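Local atomic coordinates of endo-polygalacturonase (Pectobacterium carotovorum subsp. carotovorum, PDB entry 1BHE), a protein that hydrolyses the alpha-1,4-galacturonosyl linkages of polygalacturonic acid and takes part in the maceration and soft-rotting of plant tissue. Residues L44-T49 / K69-R74; K349-V354 / N371-K376; I204-S209 / V226-Y231; V300-A305 / T334-G339. All coordinates share one frame; numbering follows the deposited sequence.

In the fold
All four contacts lie on one right-handed parallel beta-helix, and following the chain they come in series, none nested in or crossing another. Interaction 1 closes a loop of 19 residues near the N-terminal end, joining two strands that do not pair with each other. Interaction 3 closes 16 residues in the middle, about 8 Å from the centre of the chain, near the active site. Interaction 4 closes 28 residues, and interaction 2, last along the chain, closes 16 and ends at the C-terminal residue. These three join paired parallel strands. Interactions 1 and 2 lie on opposite sides of the chain's centre, about 53 Å apart between centres; strand 324-335 of interaction 4 pairs with strand 352-360 of interaction 2.

Interaction 1 (L44-T49 / K69-R74); sequences LSAGST and KGVTLR
Ala46 and Val71 mark the nearest approach of the two backbones, with their CA atoms 6.3 Å apart, and no hydrogen bond passes between 44-49 and 69-74. The segments belong to a parallel beta-helix, but here they meet largely through buried side chains of strand ends and turns, not as paired strands. The main chain of Leu44 bonds to Leu66 and Asp68, and that of Ser45 to Leu18 and Ala20, whereas strand 72-75 pairs with 51-58 and 118-120. Gly70, with its positive phi of 76°, lies in the turn that carries the chain from strand 64-67 to strand 72-75. In the other segment, beyond Ala46, a bond from Gly47 N to Thr49 O (2.8 Å) folds the loop back on itself.

Val71 and Leu44 carry most of the contact; Val71 meets the other segment with both methyls. CG1, anti to the backbone N (chi1 170°), lies 3.7 Å from Leu44 O. CG2, on the branch beside the backbone N, reaches the peptide between Ser45 and Ala46, with 3.7 Å to Ala46 N, and also lies 4.3 Å from Ala46 CB. Valine methyls thus pack largely on main-chain atoms. Leu44 also points toward the other segment. Phe52 of strand 51-58 touches Leu44, Val71 and Leu73 alike, so the apolar cluster is shared by three strands. The hydroxyl of Ser45, whose CB points away from Val71, is bonded to Asp68. Further along the segments, methyl meets methyl, Leu44 CD2 lying 4.3 Å from Leu73 CD2.

Interaction 2 (K349-V354 / N371-K376); sequences KKPIEV and NVNVKK
Val372 presses one methyl onto the strand of Ile352 and Val354. Its CG2, anti to the backbone N, lies only 3.1 Å from Ile352 O, a tight fit, and also 3.6 Å from Val354 CG2. That second methyl sits between the N and carbonyl carbon of its own residue while CG1 takes the place beside the backbone N (chi1 -77°), and it meets Val374 CG2 at 3.6 Å as well. Val354 CG2 thus touches two valines of the other strand; Leu343 of strand 340-344 touches Val372 and Val374, and Ile328 of strand 324-335, which pairs with 352-360, touches Val354.

This is the last strand pairing along the chain in the parallel beta-helix: strand 372-375 runs beside 352-354 at 18°, and four main-chain bonds join them, among them Lys375 N to Val354 O (2.7 Å). Just before the ladder, the side chain of Asn371 crosses Pro351 at about a right angle, bringing OD1 to 3.2 Å from Pro351 CA. A water donates to both Asn371 OD1 and Lys349 O, and ND2 is bonded to Gly345 O. On the other face, Glu353, bent at chi2, lies side by side with Asn373, carboxylate and amide planes 33° apart, and its OE1 is 3.8 Å from Asn373 CB.

Interaction 3 (I204-S209 / V226-Y231); sequences IDPMSS and VAIKAY
Pro206 sits inside a parallel strand pair, opposite a carbonyl for which it has no N-H to offer. Its CD lies 3.5 Å from Ala227 O, an oxygen buried here with no polar partner in the model; the CA and CB of Asp205 also crowd it. Before the proline the ladder is slack: Ala227 N makes two weak bonds, to Ile204 O and to Asp205 OD1. After it the pairing tightens, with Lys229 N bonded to Pro206 O at 3.0 Å and Ser208 N to Lys229 O.

At Ser208 the chain turns into positive phi (52°), and the side chain takes over. Its OG, beside the backbone N and anti to the carbonyl carbon, accepts a nearly straight bond from Tyr231 N (3.0 Å, 177° at the hydrogen). The same OG lies in plane at the edge of the Tyr231 ring and is also bonded to Ala235 O. The ring meets Met207 obliquely: CE1 is 3.9 Å from Met207 CB, and SD stands 5.3 Å from the ring centroid, a Met-aromatic contact. The extended methionine runs side by side with Lys229, whose NZ is hydrogen-bonded to Gly256 O and forms a salt bridge with Glu258. Lys229 CE passes 3.6 Å from Asp205 OD2.

Asp205 lies about 8 Å, side chain to side chain, from Asp223, the predicted proton donor, and Ala227 about 8 Å from His251, inferred to be an active-site residue. The two strands stack as neighbours from successive turns of the right-handed parallel beta-helix of family 28 glycosyl hydrolases, close to its active site.

Interaction 4 (V300-A305 / T334-G339); sequences VMKNVA and TSETKG
Two torsions bring Thr337 and Ser335 up to the turn at Asn303 and Val304. Thr337 OG1 stands between its own backbone N and carbonyl carbon (chi1 54°), which places it 2.9 Å from Asn303 N, while CG2 lies 3.6 Å from Asn303 OD1. Ser335 OG is anti to its backbone N (chi1 -171°) and holds two waters. One donates to Ser335 OG, accepts from Val304 N at 3.0 Å, and is also hydrogen-bonded to Thr337 OG1. The other takes a bond from Ser335 OG and donates to Val304 O and Thr337 O. Where the strands part, water therefore replaces direct main-chain pairing.

Upstream the pairing is regular and parallel: Met301 N gives to Thr334 O at 2.8 Å, and Glu336 N to Met301 O at 2.9 Å. The extended Glu336 side chain lies alongside Lys302, OE1 resting 3.5 Å from both CG and CD of that lysine, so the contact is mainly with its methylene groups; the salt bridge to NZ is long, at 4.0 Å. The other oxygen, OE2, turns to Val300 CG1.

In the parallel beta-helix this is where strands 290-302 and 324-335 end and their chains turn toward strands 306-311 and 340-344. Strand 258-273 pairs with 290-302 through Val300 and Lys302, and Pro307 of strand 306-311 touches Met301 and Ser335.

Interaction 1 (L44-T49 / K69-R74)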
loop_
_atom_site.group_PDB
_atom_site.type_symbol
_atom_site.label_atom_id
_atom_site.label_comp_id
_atom_site.label_asym_id
_atom_site.label_seq_id
_atom_site.Cartn_x
_atom_site.Cartn_y
_atom_site.Cartn_z
ATOM N N LEU A 44 -21.363 -8.072 7.485
ATOM C CA LEU A 44 -20.795 -9.204 8.203
ATOM C C LEU A 44 -20.901 -8.952 9.712
ATOM O O LEU A 44 -20.198 -8.118 10.283
ATOM C CB LEU A 44 -19.346 -9.403 7.774
ATOM C CG LEU A 44 -18.989 -10.373 6.653
ATOM C CD1 LEU A 44 -20.054 -10.579 5.598
ATOM C CD2 LEU A 44 -17.680 -9.942 5.983
ATOM N N SER A 45 -21.833 -9.662 10.330
ATOM C CA SER A 45 -22.105 -9.546 11.754
ATOM C C SER A 45 -21.781 -10.838 12.501
ATOM O O SER A 45 -21.528 -11.887 11.914
ATOM C CB SER A 45 -23.584 -9.200 11.966
ATOM O OG SER A 45 -23.902 -7.942 11.403
ATOM N N ALA A 46 -21.772 -10.742 13.829
ATOM C CA ALA A 46 -21.471 -11.892 14.670
ATOM C C ALA A 46 -22.648 -12.861 14.754
ATOM O O ALA A 46 -23.808 -12.468 14.688
ATOM C CB ALA A 46 -21.136 -11.416 16.081
ATOM N N GLY A 47 -22.338 -14.137 14.913
ATOM C CA GLY A 47 -23.354 -15.188 15.056
ATOM C C GLY A 47 -22.920 -16.010 16.285
ATOM O O GLY A 47 -22.553 -15.414 17.299
ATOM N N SER A 48 -22.665 -17.294 16.061
ATOM C CA SER A 48 -22.067 -18.144 17.096
ATOM C C SER A 48 -20.589 -17.812 17.253
ATOM O O SER A 48 -19.968 -18.036 18.300
ATOM C CB SER A 48 -22.292 -19.616 16.795
ATOM O OG SER A 48 -21.905 -19.951 15.476
ATOM N N THR A 49 -19.975 -17.268 16.195
ATOM C CA THR A 49 -18.601 -16.790 16.266
ATOM C C THR A 49 -18.598 -15.351 15.729
ATOM O O THR A 49 -19.649 -14.829 15.355
ATOM C CB THR A 49 -17.569 -17.587 15.460
ATOM O OG1 THR A 49 -17.792 -17.325 14.064
ATOM C CG2 THR A 49 -17.640 -19.081 15.734
ATOM N N LYS A 69 -18.039 -3.904 13.985
ATOM C CA LYS A 69 -17.097 -3.792 15.087
ATOM C C LYS A 69 -16.962 -5.164 15.751
ATOM O O LYS A 69 -17.962 -5.860 15.919
ATOM C CB LYS A 69 -17.548 -2.808 16.170
ATOM C CG LYS A 69 -18.298 -1.576 15.728
ATOM C CD LYS A 69 -17.904 -0.350 16.543
ATOM C CE LYS A 69 -18.518 0.926 15.997
ATOM N NZ LYS A 69 -17.605 2.096 16.182
ATOM N N GLY A 70 -15.752 -5.576 16.086
ATOM C CA GLY A 70 -15.518 -6.859 16.724
ATOM C C GLY A 70 -15.586 -8.072 15.816
ATOM O O GLY A 70 -15.432 -9.198 16.306
ATOM N N VAL A 71 -15.895 -7.911 14.534
ATOM C CA VAL A 71 -15.994 -9.032 13.609
ATOM C C VAL A 71 -14.721 -9.041 12.758
ATOM O O VAL A 71 -14.161 -7.976 12.485
ATOM C CB VAL A 71 -17.244 -8.937 12.718
ATOM C CG1 VAL A 71 -17.262 -9.955 11.588
ATOM C CG2 VAL A 71 -18.505 -9.121 13.565
ATOM N N THR A 72 -14.287 -10.236 12.388
ATOM C CA THR A 72 -13.088 -10.382 11.573
ATOM C C THR A 72 -13.392 -11.198 10.319
ATOM O O THR A 72 -14.023 -12.254 10.408
ATOM C CB THR A 72 -11.975 -11.091 12.370
ATOM O OG1 THR A 72 -11.697 -10.349 13.572
ATOM C CG2 THR A 72 -10.691 -11.199 11.564
ATOM N N LEU A 73 -12.965 -10.705 9.166
ATOM C CA LEU A 73 -13.028 -11.487 7.922
ATOM C C LEU A 73 -11.591 -12.006 7.782
ATOM O O LEU A 73 -10.673 -11.206 7.570
ATOM C CB LEU A 73 -13.467 -10.631 6.751
ATOM C CG LEU A 73 -13.346 -11.235 5.348
ATOM C CD1 LEU A 73 -14.232 -12.466 5.203
ATOM C CD2 LEU A 73 -13.709 -10.211 4.281
ATOM N N ARG A 74 -11.394 -13.295 7.973
ATOM C CA ARG A 74 -10.068 -13.899 7.973
ATOM C C ARG A 74 -9.773 -14.820 6.805
ATOM O O ARG A 74 -10.549 -15.723 6.490
ATOM C CB ARG A 74 -9.932 -14.683 9.292
ATOM C CG ARG A 74 -8.562 -15.279 9.583
ATOM C CD ARG A 74 -8.568 -15.991 10.941
ATOM N NE ARG A 74 -8.621 -15.014 12.024
ATOM C CZ ARG A 74 -9.093 -15.233 13.248
ATOM N NH1 ARG A 74 -9.573 -16.412 13.607
ATOM N NH2 ARG A 74 -9.090 -14.241 14.126
#

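Interaction 2 (K349-V354 / N371-K376)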
loop_
_atom_site.group_PDB
_atom_site.type_symbol
_atom_site.label_atom_id
_atom_site.label_comp_id
_atom_site.label_asym_id
_atom_site.label_seq_id
_atom_site.Cartn_x
_atom_site.Cartn_y
_atom_site.Cartn_z
ATOM N N LYS A 349 20.774 13.127 -15.981
ATOM C CA LYS A 349 21.555 13.965 -16.885
ATOM C C LYS A 349 22.150 15.174 -16.179
ATOM O O LYS A 349 23.356 15.411 -16.256
ATOM C CB LYS A 349 20.703 14.402 -18.079
ATOM C CG LYS A 349 20.194 13.247 -18.924
ATOM C CD LYS A 349 21.293 12.638 -19.775
ATOM C CE LYS A 349 21.191 11.124 -19.820
ATOM N NZ LYS A 349 22.365 10.514 -20.504
ATOM N N LYS A 350 21.323 15.962 -15.510
ATOM C CA LYS A 350 21.771 17.126 -14.762
ATOM C C LYS A 350 21.474 16.900 -13.280
ATOM O O LYS A 350 20.687 16.020 -12.933
ATOM C CB LYS A 350 21.075 18.400 -15.237
ATOM C CG LYS A 350 21.285 18.724 -16.705
ATOM C CD LYS A 350 20.094 19.473 -17.288
ATOM C CE LYS A 350 19.491 18.712 -18.459
ATOM N NZ LYS A 350 20.148 19.066 -19.748
ATOM N N PRO A 351 22.101 17.686 -12.418
ATOM C CA PRO A 351 21.880 17.592 -10.989
ATOM C C PRO A 351 20.403 17.746 -10.646
ATOM O O PRO A 351 19.737 18.637 -11.182
ATOM C CB PRO A 351 22.685 18.736 -10.395
ATOM C CG PRO A 351 23.610 19.206 -11.454
ATOM C CD PRO A 351 23.054 18.764 -12.774
ATOM N N ILE A 352 19.896 16.895 -9.757
ATOM C CA ILE A 352 18.486 17.002 -9.370
ATOM C C ILE A 352 18.326 18.211 -8.459
ATOM O O ILE A 352 19.096 18.367 -7.508
ATOM C CB ILE A 352 17.990 15.714 -8.696
ATOM C CG1 ILE A 352 18.035 14.554 -9.695
ATOM C CG2 ILE A 352 16.588 15.882 -8.136
ATOM C CD1 ILE A 352 17.920 13.187 -9.055
ATOM N N GLU A 353 17.407 19.115 -8.783
ATOM C CA GLU A 353 17.199 20.300 -7.956
ATOM C C GLU A 353 16.078 20.064 -6.948
ATOM O O GLU A 353 14.984 19.654 -7.338
ATOM C CB GLU A 353 16.880 21.531 -8.806
ATOM C CG GLU A 353 17.805 21.768 -9.984
ATOM C CD GLU A 353 19.125 22.411 -9.606
ATOM O OE1 GLU A 353 19.149 23.268 -8.698
ATOM O OE2 GLU A 353 20.155 22.058 -10.220
ATOM N N VAL A 354 16.342 20.314 -5.670
ATOM C CA VAL A 354 15.354 20.132 -4.618
ATOM C C VAL A 354 15.263 21.367 -3.727
ATOM O O VAL A 354 16.267 22.028 -3.457
ATOM C CB VAL A 354 15.647 18.910 -3.725
ATOM C CG1 VAL A 354 15.264 17.605 -4.409
ATOM C CG2 VAL A 354 17.113 18.877 -3.315
ATOM N N ASN A 371 25.324 14.628 -6.855
ATOM C CA ASN A 371 24.620 15.143 -8.018
ATOM C C ASN A 371 23.204 15.619 -7.722
ATOM O O ASN A 371 22.245 15.288 -8.424
ATOM C CB ASN A 371 24.614 14.089 -9.136
ATOM C CG ASN A 371 24.316 14.711 -10.489
ATOM O OD1 ASN A 371 24.626 15.883 -10.710
ATOM N ND2 ASN A 371 23.695 13.942 -11.373
ATOM N N VAL A 372 23.049 16.458 -6.709
ATOM C CA VAL A 372 21.774 17.058 -6.344
ATOM C C VAL A 372 22.037 18.369 -5.602
ATOM O O VAL A 372 22.812 18.411 -4.650
ATOM C CB VAL A 372 20.874 16.146 -5.496
ATOM C CG1 VAL A 372 21.677 15.489 -4.385
ATOM C CG2 VAL A 372 19.694 16.892 -4.883
ATOM N N ASN A 373 21.361 19.425 -6.044
ATOM C CA ASN A 373 21.515 20.731 -5.414
ATOM C C ASN A 373 20.290 21.093 -4.586
ATOM O O ASN A 373 19.151 21.011 -5.045
ATOM C CB ASN A 373 21.797 21.804 -6.469
ATOM C CG ASN A 373 23.253 21.773 -6.894
ATOM O OD1 ASN A 373 24.146 21.964 -6.062
ATOM N ND2 ASN A 373 23.486 21.526 -8.175
ATOM N N VAL A 374 20.544 21.484 -3.343
ATOM C CA VAL A 374 19.489 21.861 -2.417
ATOM C C VAL A 374 19.338 23.375 -2.340
ATOM O O VAL A 374 20.269 24.078 -1.952
ATOM C CB VAL A 374 19.758 21.306 -1.005
ATOM C CG1 VAL A 374 18.723 21.794 -0.004
ATOM C CG2 VAL A 374 19.801 19.782 -1.036
ATOM N N LYS A 375 18.155 23.860 -2.704
ATOM C CA LYS A 375 17.877 25.292 -2.593
ATOM C C LYS A 375 17.120 25.486 -1.280
ATOM O O LYS A 375 16.315 24.631 -0.906
ATOM C CB LYS A 375 17.102 25.834 -3.782
ATOM C CG LYS A 375 17.883 25.860 -5.086
ATOM C CD LYS A 375 17.385 26.965 -6.008
ATOM C CE LYS A 375 18.231 27.049 -7.270
ATOM N NZ LYS A 375 17.465 27.619 -8.414
ATOM N N LYS A 376 17.425 26.562 -0.566
ATOM C CA LYS A 376 16.800 26.835 0.718
ATOM C C LYS A 376 15.775 27.963 0.615
ATOM O O LYS A 376 15.210 28.316 1.677
ATOM C CB LYS A 376 17.854 27.188 1.771
ATOM C CG LYS A 376 19.052 26.256 1.803
ATOM C CD LYS A 376 18.961 25.257 2.946
ATOM C CE LYS A 376 20.227 24.424 3.057
ATOM N NZ LYS A 376 21.454 25.268 3.090
ATOM O OXT LYS A 376 15.278 28.197 -0.511
HETATM O O HOH W 1 24.799 15.732 -13.827
#

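Interaction 3 (I204-S209 / V226-Y231)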
loop_
_atom_site.group_PDB
_atom_site.type_symbol
_atom_site.label_atom_id
_atom_site.label_comp_id
_atom_site.label_asym_id
_atom_site.label_seq_id
_atom_site.Cartn_x
_atom_site.Cartn_y
_atom_site.Cartn_z
ATOM N N ILE A 204 -0.356 0.666 1.330
ATOM C CA ILE A 204 -1.246 1.104 0.271
ATOM C C ILE A 204 -0.431 1.596 -0.927
ATOM O O ILE A 204 0.290 2.586 -0.805
ATOM C CB ILE A 204 -2.197 2.248 0.685
ATOM C CG1 ILE A 204 -3.072 1.863 1.880
ATOM C CG2 ILE A 204 -3.075 2.613 -0.510
ATOM C CD1 ILE A 204 -3.956 2.978 2.390
ATOM N N ASP A 205 -0.585 0.948 -2.077
ATOM C CA ASP A 205 0.175 1.276 -3.268
ATOM C C ASP A 205 -0.670 1.551 -4.513
ATOM O O ASP A 205 -1.082 0.625 -5.216
ATOM C CB ASP A 205 1.108 0.132 -3.678
ATOM C CG ASP A 205 2.221 -0.299 -2.766
ATOM O OD1 ASP A 205 2.405 0.230 -1.658
ATOM O OD2 ASP A 205 2.992 -1.214 -3.164
ATOM N N PRO A 206 -0.808 2.816 -4.872
ATOM C CA PRO A 206 -1.391 3.217 -6.147
ATOM C C PRO A 206 -0.407 2.850 -7.253
ATOM O O PRO A 206 0.791 3.137 -7.124
ATOM C CB PRO A 206 -1.589 4.719 -6.019
ATOM C CG PRO A 206 -1.308 5.058 -4.593
ATOM C CD PRO A 206 -0.330 3.999 -4.113
ATOM N N MET A 207 -0.850 2.177 -8.300
ATOM C CA MET A 207 -0.013 1.717 -9.402
ATOM C C MET A 207 -0.583 2.166 -10.744
ATOM O O MET A 207 -1.635 1.680 -11.158
ATOM C CB MET A 207 0.068 0.181 -9.410
ATOM C CG MET A 207 0.822 -0.428 -8.242
ATOM S SD MET A 207 0.888 -2.234 -8.328
ATOM C CE MET A 207 1.797 -2.561 -6.811
ATOM N N SER A 208 0.054 3.138 -11.395
ATOM C CA SER A 208 -0.430 3.679 -12.666
ATOM C C SER A 208 -1.899 4.082 -12.518
ATOM O O SER A 208 -2.772 3.679 -13.292
ATOM C CB SER A 208 -0.221 2.684 -13.805
ATOM O OG SER A 208 1.120 2.749 -14.307
ATOM N N SER A 209 -2.182 4.875 -11.488
ATOM C CA SER A 209 -3.558 5.285 -11.197
ATOM C C SER A 209 -3.616 6.778 -10.913
ATOM O O SER A 209 -2.590 7.370 -10.571
ATOM C CB SER A 209 -4.079 4.503 -9.981
ATOM O OG SER A 209 -4.283 3.136 -10.310
ATOM N N VAL A 226 3.407 3.468 2.222
ATOM C CA VAL A 226 2.749 3.848 0.986
ATOM C C VAL A 226 3.836 3.832 -0.098
ATOM O O VAL A 226 4.937 4.346 0.125
ATOM C CB VAL A 226 2.088 5.236 0.996
ATOM C CG1 VAL A 226 1.704 5.703 -0.414
ATOM C CG2 VAL A 226 0.834 5.292 1.855
ATOM N N ALA A 227 3.560 3.227 -1.243
ATOM C CA ALA A 227 4.526 3.223 -2.342
ATOM C C ALA A 227 3.775 3.600 -3.619
ATOM O O ALA A 227 2.955 2.819 -4.107
ATOM C CB ALA A 227 5.249 1.902 -2.495
ATOM N N ILE A 228 4.012 4.815 -4.079
ATOM C CA ILE A 228 3.390 5.348 -5.294
ATOM C C ILE A 228 4.212 4.923 -6.506
ATOM O O ILE A 228 5.419 5.196 -6.557
ATOM C CB ILE A 228 3.293 6.880 -5.192
ATOM C CG1 ILE A 228 2.402 7.284 -4.013
ATOM C CG2 ILE A 228 2.757 7.505 -6.473
ATOM C CD1 ILE A 228 2.533 8.737 -3.595
ATOM N N LYS A 229 3.615 4.195 -7.444
ATOM C CA LYS A 229 4.323 3.648 -8.594
ATOM C C LYS A 229 3.656 3.949 -9.934
ATOM O O LYS A 229 2.442 4.132 -10.027
ATOM C CB LYS A 229 4.452 2.118 -8.488
ATOM C CG LYS A 229 5.058 1.588 -7.199
ATOM C CD LYS A 229 5.030 0.069 -7.119
ATOM C CE LYS A 229 5.440 -0.402 -5.730
ATOM N NZ LYS A 229 6.906 -0.260 -5.499
ATOM N N ALA A 230 4.462 4.011 -10.990
ATOM C CA ALA A 230 3.979 4.220 -12.355
ATOM C C ALA A 230 4.812 3.347 -13.295
ATOM O O ALA A 230 6.043 3.337 -13.209
ATOM C CB ALA A 230 4.017 5.679 -12.749
ATOM N N TYR A 231 4.156 2.569 -14.144
ATOM C CA TYR A 231 4.787 1.586 -14.998
ATOM C C TYR A 231 4.845 1.910 -16.481
ATOM O O TYR A 231 3.935 2.504 -17.050
ATOM C CB TYR A 231 4.024 0.249 -14.853
ATOM C CG TYR A 231 4.156 -0.358 -13.476
ATOM C CD1 TYR A 231 3.362 0.068 -12.418
ATOM C CD2 TYR A 231 5.092 -1.357 -13.237
ATOM C CE1 TYR A 231 3.497 -0.485 -11.157
ATOM C CE2 TYR A 231 5.232 -1.915 -11.982
ATOM C CZ TYR A 231 4.431 -1.473 -10.949
ATOM O OH TYR A 231 4.577 -2.036 -9.702
#

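Interaction 4 (V300-A305 / T334-G339)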
loop_
_atom_site.group_PDB
_atom_site.type_symbol
_atom_site.label_atom_id
_atom_site.label_comp_id
_atom_site.label_asym_id
_atom_site.label_seq_id
_atom_site.Cartn_x
_atom_site.Cartn_y
_atom_site.Cartn_z
ATOM N N VAL A 300 6.437 15.481 10.767
ATOM C CA VAL A 300 7.172 15.373 12.025
ATOM C C VAL A 300 7.625 13.925 12.224
ATOM O O VAL A 300 6.788 13.023 12.272
ATOM C CB VAL A 300 6.348 15.825 13.236
ATOM C CG1 VAL A 300 7.125 15.640 14.538
ATOM C CG2 VAL A 300 5.919 17.284 13.108
ATOM N N MET A 301 8.935 13.707 12.322
ATOM C CA MET A 301 9.472 12.363 12.483
ATOM C C MET A 301 10.204 12.142 13.803
ATOM O O MET A 301 10.906 13.010 14.319
ATOM C CB MET A 301 10.437 12.031 11.342
ATOM C CG MET A 301 9.821 12.042 9.954
ATOM S SD MET A 301 11.076 12.014 8.664
ATOM C CE MET A 301 10.664 13.488 7.738
ATOM N N LYS A 302 10.043 10.941 14.342
ATOM C CA LYS A 302 10.652 10.498 15.584
ATOM C C LYS A 302 11.193 9.076 15.383
ATOM O O LYS A 302 10.466 8.196 14.920
ATOM C CB LYS A 302 9.666 10.445 16.744
ATOM C CG LYS A 302 8.955 11.700 17.188
ATOM C CD LYS A 302 8.304 11.524 18.555
ATOM C CE LYS A 302 6.797 11.725 18.500
ATOM N NZ LYS A 302 6.383 12.995 19.165
ATOM N N ASN A 303 12.457 8.844 15.705
ATOM C CA ASN A 303 13.074 7.534 15.566
ATOM C C ASN A 303 13.062 7.002 14.138
ATOM O O ASN A 303 12.887 5.805 13.889
ATOM C CB ASN A 303 12.415 6.529 16.520
ATOM C CG ASN A 303 12.657 6.818 17.986
ATOM O OD1 ASN A 303 13.722 7.283 18.388
ATOM N ND2 ASN A 303 11.667 6.556 18.828
ATOM N N VAL A 304 13.323 7.871 13.168
ATOM C CA VAL A 304 13.431 7.522 11.759
ATOM C C VAL A 304 14.892 7.625 11.333
ATOM O O VAL A 304 15.454 8.717 11.269
ATOM C CB VAL A 304 12.550 8.454 10.903
ATOM C CG1 VAL A 304 12.733 8.202 9.417
ATOM C CG2 VAL A 304 11.081 8.305 11.287
ATOM N N ALA A 305 15.520 6.498 11.025
ATOM C CA ALA A 305 16.920 6.442 10.638
ATOM C C ALA A 305 17.287 7.269 9.420
ATOM O O ALA A 305 18.349 7.897 9.396
ATOM C CB ALA A 305 17.338 4.986 10.400
ATOM N N THR A 334 10.359 18.312 10.241
ATOM C CA THR A 334 11.210 18.162 11.408
ATOM C C THR A 334 11.511 16.697 11.731
ATOM O O THR A 334 10.641 15.829 11.684
ATOM C CB THR A 334 10.572 18.770 12.675
ATOM O OG1 THR A 334 10.128 20.112 12.443
ATOM C CG2 THR A 334 11.563 18.780 13.833
ATOM N N SER A 335 12.757 16.441 12.106
ATOM C CA SER A 335 13.202 15.125 12.539
ATOM C C SER A 335 13.807 15.290 13.936
ATOM O O SER A 335 14.820 15.970 14.105
ATOM C CB SER A 335 14.193 14.488 11.577
ATOM O OG SER A 335 14.417 13.138 11.945
ATOM N N GLU A 336 13.153 14.707 14.931
ATOM C CA GLU A 336 13.550 14.860 16.320
ATOM C C GLU A 336 14.731 14.023 16.768
ATOM O O GLU A 336 15.280 14.289 17.848
ATOM C CB GLU A 336 12.331 14.575 17.219
ATOM C CG GLU A 336 11.336 15.728 17.225
ATOM C CD GLU A 336 10.031 15.402 17.914
ATOM O OE1 GLU A 336 10.009 14.584 18.857
ATOM O OE2 GLU A 336 8.999 15.975 17.504
ATOM N N THR A 337 15.092 12.976 16.033
ATOM C CA THR A 337 16.198 12.119 16.434
ATOM C C THR A 337 17.261 12.037 15.345
ATOM O O THR A 337 17.033 12.343 14.180
ATOM C CB THR A 337 15.757 10.685 16.785
ATOM O OG1 THR A 337 15.012 10.155 15.682
ATOM C CG2 THR A 337 14.911 10.651 18.046
ATOM N N LYS A 338 18.448 11.605 15.757
ATOM C CA LYS A 338 19.597 11.470 14.878
ATOM C C LYS A 338 19.318 10.560 13.690
ATOM O O LYS A 338 18.879 9.425 13.874
ATOM C CB LYS A 338 20.779 10.938 15.693
ATOM C CG LYS A 338 22.078 10.772 14.917
ATOM C CD LYS A 338 23.098 10.020 15.768
ATOM C CE LYS A 338 24.432 9.903 15.056
ATOM N NZ LYS A 338 25.548 9.666 16.018
ATOM N N GLY A 339 19.610 11.034 12.481
ATOM C CA GLY A 339 19.391 10.235 11.282
ATOM C C GLY A 339 20.283 10.687 10.136
ATOM O O GLY A 339 21.086 11.614 10.273
HETATM O O HOH W 2 13.444 10.835 13.574
HETATM O O HOH W 3 16.338 11.306 11.582
#